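Local coordinates for beta-L-arabinobiosidase (Bacteroides thetaiotaomicron, PDB 5MQR), which probably cleaves arabinose-containing linkages of plant pectin as a beta-L-arabinobiosidase, and may also act as an exo-alpha-sialidase, at residues A[76-81]-A[396-401]; A[112-117]-A[386-391]. All blocks are in the same frame, centred on the assembly; numbering follows the deposited sequence.

Contact 1: residues A[76-81]-A[396-401]; sequences HQPMLA and EDMWIS
His-76 meets selenomethionine Met-398 through its backbone: the N of His-76 lies 3.7 Å from SE of Met-398. CB of His-76 points away from 396-401. Its ring ND1 bonds Ser-392 OG, and its NE2 bonds O3P of the phosphotyrosine at position 371. Pro-78 is next to make contact. The CE methyl of Met-398 sits against the proline ring, 3.6 Å from CB of Pro-78 and 3.7 Å from both CG and CD of Pro-78. Met-398 gets there by curling. Its CG lies beside its own backbone N (chi1 -51°), and two further bends turn SE and CE toward 76-81. Tyr-89 of strand 86-94 touches both Pro-78 and Met-398. Leu-80 makes the last contact, its CD1 lying 3.8 Å from CD1 of Ile-400. These two side chains cross at about a right angle, methyl to methyl, and Ile-400 reaches over with an extended chain.

Strand 74-83 is an outermost strand of a four-stranded antiparallel blade. Strand 397-403 lies in a separate sheet, with 387-393 and 52-57, that probably forms the adjoining blade. The axes of the two short strand segments come within 8.4 Å, at 30°, too far apart for backbone pairing. No hydrogen bond joins the segments. The contact therefore rests mainly on buried methyl, ring and selenium surfaces, and the two sheets are joined here by apolar packing.

Contact 2: residues A[112-117]-A[386-391]; sequences DGYQWT and DLWVSY
Trp-388 reaches from a propeller strand to the turn at Asp-112 and Gly-113, an Asx turn that resembles the Asp box of sialidase-type propellers. CB of Trp-388 points toward the turn. Its CG lies anti to the carbonyl carbon (chi1 -68°), which carries the indole to the backbone of the turn. NE1 bonds outside the contact, to Asp-384. Further out, CZ2 of Trp-388 comes within 3.8 Å of Asp-112 O. CZ3 of Trp-388 lies 3.6 Å from Gly-113 O. At the tip, CH2 of Trp-388 is 3.7 Å from Gly-113 CA, and a side chain on that glycine would clash with it. The tip also turns an edge to the face of Tyr-114, in an offset edge-to-face pair with planes at 85°. Tyr-114 OH is held by His-52 and Arg-402. Cutting Trp-388 back to an alanine is likely to open a gap against Gly-113 and leave the Tyr-114 ring without its edge-on partner. The turn has its own bonds too. Asp-112 OD1 accepts from Tyr-114 N, which comes from above the carboxylate plane, and from Gln-115 N, nearly straight on the syn side at 3.0 Å.

Contacts 1 and 2 have centres about 9 Å apart. Along the chain, contact 2 is nested inside contact 1: 76-81 comes first, then 112-117, 386-391 and 396-401. The two early segments belong to one blade, as its strand 74-83 and as the loop between strands 104-110 and 120-123. The two late segments lie on strands 387-393 and 397-403, antiparallel neighbours in one sheet. They touch directly, as Ser-401 N lies 2.9 Å from Val-389 O. Strand 52-57 pairs with 397-403 in that sheet. Both contacts thus pack the sheet of strands 74-83 to 120-123 against the sheet of 52-57, 397-403 and 387-393. This is consistent with a propeller ring closed by strands from distant parts of the chain.

Contact 1: residues A[76-81]-A[396-401]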
loop_
_atom_site.group_PDB
_atom_site.type_symbol
_atom_site.label_atom_id
_atom_site.label_comp_id
_atom_site.label_asym_id
_atom_site.label_seq_id
_atom_site.Cartn_x
_atom_site.Cartn_y
_atom_site.Cartn_z
ATOM N N HIS A 76 -32.546 6.753 15.419
ATOM C CA HIS A 76 -31.238 7.363 15.711
ATOM C C HIS A 76 -30.434 6.552 16.726
ATOM O O HIS A 76 -30.937 5.581 17.296
ATOM C CB HIS A 76 -31.480 8.782 16.230
ATOM C CG HIS A 76 -30.296 9.691 16.193
ATOM N ND1 HIS A 76 -29.352 9.685 15.184
ATOM C CD2 HIS A 76 -29.941 10.697 17.027
ATOM C CE1 HIS A 76 -28.465 10.629 15.408
ATOM N NE2 HIS A 76 -28.800 11.262 16.517
ATOM N N GLN A 77 -29.168 6.939 16.900
ATOM C CA GLN A 77 -28.317 6.478 17.999
ATOM C C GLN A 77 -28.094 4.972 17.997
ATOM O O GLN A 77 -28.528 4.267 18.929
ATOM C CB GLN A 77 -28.898 6.940 19.325
ATOM C CG GLN A 77 -27.934 6.773 20.488
ATOM C CD GLN A 77 -27.686 8.063 21.212
ATOM O OE1 GLN A 77 -26.525 8.465 21.390
ATOM N NE2 GLN A 77 -28.768 8.757 21.596
ATOM N N PRO A 78 -27.442 4.470 16.932
ATOM C CA PRO A 78 -27.188 3.046 16.888
ATOM C C PRO A 78 -26.062 2.603 17.816
ATOM O O PRO A 78 -25.159 3.390 18.117
ATOM C CB PRO A 78 -26.838 2.787 15.415
ATOM C CG PRO A 78 -26.263 4.072 14.943
ATOM C CD PRO A 78 -26.989 5.148 15.703
HETATM N N MSE A 79 -26.154 1.354 18.254
HETATM C CA MSE A 79 -25.101 0.643 18.988
HETATM C C MSE A 79 -24.826 -0.629 18.246
HETATM O O MSE A 79 -25.689 -1.144 17.525
HETATM C CB MSE A 79 -25.516 0.296 20.414
HETATM C CG MSE A 79 -26.017 1.511 21.192
HETATM SE SE MSE A 79 -24.487 2.643 21.705
HETATM C CE MSE A 79 -25.314 4.418 21.383
ATOM N N LEU A 80 -23.614 -1.153 18.405
ATOM C CA LEU A 80 -23.179 -2.340 17.668
ATOM C C LEU A 80 -22.344 -3.300 18.514
ATOM O O LEU A 80 -21.462 -2.878 19.269
ATOM C CB LEU A 80 -22.396 -1.907 16.431
ATOM C CG LEU A 80 -22.064 -2.945 15.355
ATOM C CD1 LEU A 80 -23.297 -3.435 14.613
ATOM C CD2 LEU A 80 -21.079 -2.295 14.387
ATOM N N ALA A 81 -22.648 -4.597 18.391
ATOM C CA ALA A 81 -21.821 -5.662 18.955
ATOM C C ALA A 81 -21.745 -6.843 17.971
ATOM O O ALA A 81 -22.491 -6.880 16.991
ATOM C CB ALA A 81 -22.350 -6.098 20.301
ATOM N N GLU A 396 -33.215 9.326 10.574
ATOM C CA GLU A 396 -34.393 8.796 9.862
ATOM C C GLU A 396 -34.191 7.365 9.383
ATOM O O GLU A 396 -35.036 6.497 9.607
ATOM C CB GLU A 396 -34.714 9.706 8.677
ATOM C CG GLU A 396 -35.964 9.317 7.895
ATOM C CD GLU A 396 -36.447 10.422 6.960
ATOM O OE1 GLU A 396 -37.041 11.395 7.468
ATOM O OE2 GLU A 396 -36.238 10.317 5.727
ATOM N N ASP A 397 -33.094 7.149 8.667
ATOM C CA ASP A 397 -32.755 5.842 8.122
ATOM C C ASP A 397 -31.528 5.291 8.871
ATOM O O ASP A 397 -30.614 6.041 9.172
ATOM C CB ASP A 397 -32.449 5.969 6.622
ATOM C CG ASP A 397 -33.631 6.470 5.825
ATOM O OD1 ASP A 397 -34.756 6.088 6.190
ATOM O OD2 ASP A 397 -33.451 7.233 4.829
HETATM N N MSE A 398 -31.523 3.982 9.142
HETATM C CA MSE A 398 -30.414 3.317 9.841
HETATM C C MSE A 398 -29.530 2.649 8.819
HETATM O O MSE A 398 -30.010 1.978 7.878
HETATM C CB MSE A 398 -30.898 2.331 10.903
HETATM C CG MSE A 398 -31.911 2.886 11.895
HETATM SE SE MSE A 398 -31.322 4.586 12.647
HETATM C CE MSE A 398 -29.723 3.921 13.568
ATOM N N TRP A 399 -28.225 2.861 8.983
ATOM C CA TRP A 399 -27.205 2.361 8.068
ATOM C C TRP A 399 -26.071 1.642 8.821
ATOM O O TRP A 399 -25.874 1.827 10.038
ATOM C CB TRP A 399 -26.572 3.527 7.302
ATOM C CG TRP A 399 -27.405 4.134 6.268
ATOM C CD1 TRP A 399 -28.433 5.004 6.450
ATOM C CD2 TRP A 399 -27.257 3.976 4.861
ATOM N NE1 TRP A 399 -28.935 5.402 5.242
ATOM C CE2 TRP A 399 -28.247 4.774 4.245
ATOM C CE3 TRP A 399 -26.385 3.236 4.059
ATOM C CZ2 TRP A 399 -28.408 4.839 2.874
ATOM C CZ3 TRP A 399 -26.548 3.293 2.674
ATOM C CH2 TRP A 399 -27.555 4.095 2.095
ATOM N N ILE A 400 -25.318 0.852 8.066
ATOM C CA ILE A 400 -24.022 0.337 8.511
ATOM C C ILE A 400 -23.006 0.501 7.358
ATOM O O ILE A 400 -23.384 0.522 6.205
ATOM C CB ILE A 400 -24.139 -1.130 9.033
ATOM C CG1 ILE A 400 -23.037 -1.451 10.055
ATOM C CG2 ILE A 400 -24.141 -2.164 7.885
ATOM C CD1 ILE A 400 -23.248 -2.756 10.832
ATOM N N SER A 401 -21.731 0.659 7.684
ATOM C CA SER A 401 -20.685 0.649 6.669
ATOM C C SER A 401 -19.631 -0.354 7.050
ATOM O O SER A 401 -19.228 -0.444 8.204
ATOM C CB SER A 401 -20.052 2.029 6.460
ATOM O OG SER A 401 -20.820 2.819 5.552
#

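Contact 2: residues A[112-117]-A[386-391]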
loop_
_atom_site.group_PDB
_atom_site.type_symbol
_atom_site.label_atom_id
_atom_site.label_comp_id
_atom_site.label_asym_id
_atom_site.label_seq_id
_atom_site.Cartn_x
_atom_site.Cartn_y
_atom_site.Cartn_z
ATOM N N ASP A 112 -23.883 -11.950 8.325
ATOM C CA ASP A 112 -22.858 -11.428 7.396
ATOM C C ASP A 112 -22.674 -9.904 7.381
ATOM O O ASP A 112 -21.718 -9.415 6.790
ATOM C CB ASP A 112 -23.105 -11.950 5.963
ATOM C CG ASP A 112 -24.472 -11.511 5.371
ATOM O OD1 ASP A 112 -25.234 -10.717 5.967
ATOM O OD2 ASP A 112 -24.792 -11.977 4.271
ATOM N N GLY A 113 -23.558 -9.166 8.039
ATOM C CA GLY A 113 -23.567 -7.702 7.984
ATOM C C GLY A 113 -24.354 -7.077 6.828
ATOM O O GLY A 113 -24.533 -5.855 6.809
ATOM N N TYR A 114 -24.832 -7.892 5.883
ATOM C CA TYR A 114 -25.560 -7.419 4.685
ATOM C C TYR A 114 -27.072 -7.684 4.719
ATOM O O TYR A 114 -27.869 -6.843 4.288
ATOM C CB TYR A 114 -24.968 -8.061 3.415
ATOM C CG TYR A 114 -23.567 -7.592 3.114
ATOM C CD1 TYR A 114 -22.471 -8.158 3.757
ATOM C CD2 TYR A 114 -23.339 -6.540 2.222
ATOM C CE1 TYR A 114 -21.182 -7.699 3.506
ATOM C CE2 TYR A 114 -22.056 -6.089 1.958
ATOM C CZ TYR A 114 -20.984 -6.667 2.602
ATOM O OH TYR A 114 -19.708 -6.230 2.322
ATOM N N GLN A 115 -27.439 -8.866 5.208
ATOM C CA GLN A 115 -28.831 -9.338 5.326
ATOM C C GLN A 115 -29.178 -9.421 6.813
ATOM O O GLN A 115 -28.565 -10.179 7.573
ATOM C CB GLN A 115 -28.938 -10.727 4.693
ATOM C CG GLN A 115 -30.307 -11.381 4.768
ATOM C CD GLN A 115 -30.300 -12.861 4.374
ATOM O OE1 GLN A 115 -29.304 -13.581 4.526
ATOM N NE2 GLN A 115 -31.438 -13.328 3.889
ATOM N N TRP A 116 -30.203 -8.680 7.200
ATOM C CA TRP A 116 -30.575 -8.512 8.592
ATOM C C TRP A 116 -32.013 -8.993 8.867
ATOM O O TRP A 116 -32.881 -8.931 8.000
ATOM C CB TRP A 116 -30.486 -7.029 8.961
ATOM C CG TRP A 116 -29.116 -6.482 8.865
ATOM C CD1 TRP A 116 -28.447 -6.133 7.730
ATOM C CD2 TRP A 116 -28.231 -6.228 9.953
ATOM N NE1 TRP A 116 -27.187 -5.682 8.047
ATOM C CE2 TRP A 116 -27.029 -5.726 9.405
ATOM C CE3 TRP A 116 -28.331 -6.383 11.335
ATOM C CZ2 TRP A 116 -25.936 -5.388 10.192
ATOM C CZ3 TRP A 116 -27.263 -6.024 12.118
ATOM C CH2 TRP A 116 -26.073 -5.534 11.549
ATOM N N THR A 117 -32.256 -9.437 10.093
ATOM C CA THR A 117 -33.609 -9.680 10.568
ATOM C C THR A 117 -34.339 -8.338 10.725
ATOM O O THR A 117 -33.711 -7.256 10.751
ATOM C CB THR A 117 -33.596 -10.367 11.941
ATOM O OG1 THR A 117 -32.870 -9.552 12.866
ATOM C CG2 THR A 117 -32.936 -11.756 11.856
ATOM N N ASP A 386 -12.752 -6.852 9.328
ATOM C CA ASP A 386 -12.923 -5.507 8.824
ATOM C C ASP A 386 -13.566 -4.610 9.885
ATOM O O ASP A 386 -13.962 -5.080 10.971
ATOM C CB ASP A 386 -13.768 -5.526 7.535
ATOM C CG ASP A 386 -13.085 -6.262 6.387
ATOM O OD1 ASP A 386 -11.854 -6.231 6.261
ATOM O OD2 ASP A 386 -13.791 -6.863 5.571
ATOM N N LEU A 387 -13.653 -3.322 9.543
ATOM C CA LEU A 387 -14.188 -2.272 10.405
ATOM C C LEU A 387 -15.642 -2.005 10.050
ATOM O O LEU A 387 -15.929 -1.582 8.916
ATOM C CB LEU A 387 -13.398 -0.979 10.230
ATOM C CG LEU A 387 -13.944 0.317 10.854
ATOM C CD1 LEU A 387 -14.087 0.178 12.352
ATOM C CD2 LEU A 387 -13.021 1.477 10.535
ATOM N N TRP A 388 -16.542 -2.236 11.010
ATOM C CA TRP A 388 -17.959 -2.024 10.812
ATOM C C TRP A 388 -18.423 -0.949 11.761
ATOM O O TRP A 388 -18.170 -1.023 12.984
ATOM C CB TRP A 388 -18.724 -3.301 11.075
ATOM C CG TRP A 388 -18.498 -4.383 10.102
ATOM C CD1 TRP A 388 -17.479 -5.261 10.098
ATOM C CD2 TRP A 388 -19.354 -4.755 9.025
ATOM N NE1 TRP A 388 -17.618 -6.152 9.060
ATOM C CE2 TRP A 388 -18.773 -5.865 8.393
ATOM C CE3 TRP A 388 -20.556 -4.263 8.535
ATOM C CZ2 TRP A 388 -19.356 -6.487 7.294
ATOM C CZ3 TRP A 388 -21.129 -4.881 7.452
ATOM C CH2 TRP A 388 -20.533 -5.975 6.840
ATOM N N VAL A 389 -19.087 0.050 11.195
ATOM C CA VAL A 389 -19.545 1.207 11.937
ATOM C C VAL A 389 -21.007 1.449 11.618
ATOM O O VAL A 389 -21.387 1.520 10.444
ATOM C CB VAL A 389 -18.754 2.493 11.571
ATOM C CG1 VAL A 389 -19.216 3.656 12.433
ATOM C CG2 VAL A 389 -17.256 2.287 11.808
ATOM N N SER A 390 -21.798 1.589 12.677
ATOM C CA SER A 390 -23.194 1.964 12.592
ATOM C C SER A 390 -23.346 3.489 12.652
ATOM O O SER A 390 -22.511 4.185 13.224
ATOM C CB SER A 390 -23.991 1.285 13.717
ATOM O OG SER A 390 -23.717 1.848 15.001
ATOM N N TYR A 391 -24.414 3.990 12.038
ATOM C CA TYR A 391 -24.762 5.423 12.007
ATOM C C TYR A 391 -26.197 5.597 11.458
ATOM O O TYR A 391 -26.745 4.677 10.860
ATOM C CB TYR A 391 -23.776 6.226 11.156
ATOM C CG TYR A 391 -23.587 5.746 9.734
ATOM C CD1 TYR A 391 -22.733 4.692 9.446
ATOM C CD2 TYR A 391 -24.220 6.385 8.656
ATOM C CE1 TYR A 391 -22.532 4.255 8.143
ATOM C CE2 TYR A 391 -24.024 5.936 7.336
ATOM C CZ TYR A 391 -23.178 4.860 7.095
ATOM O OH TYR A 391 -22.941 4.392 5.805
#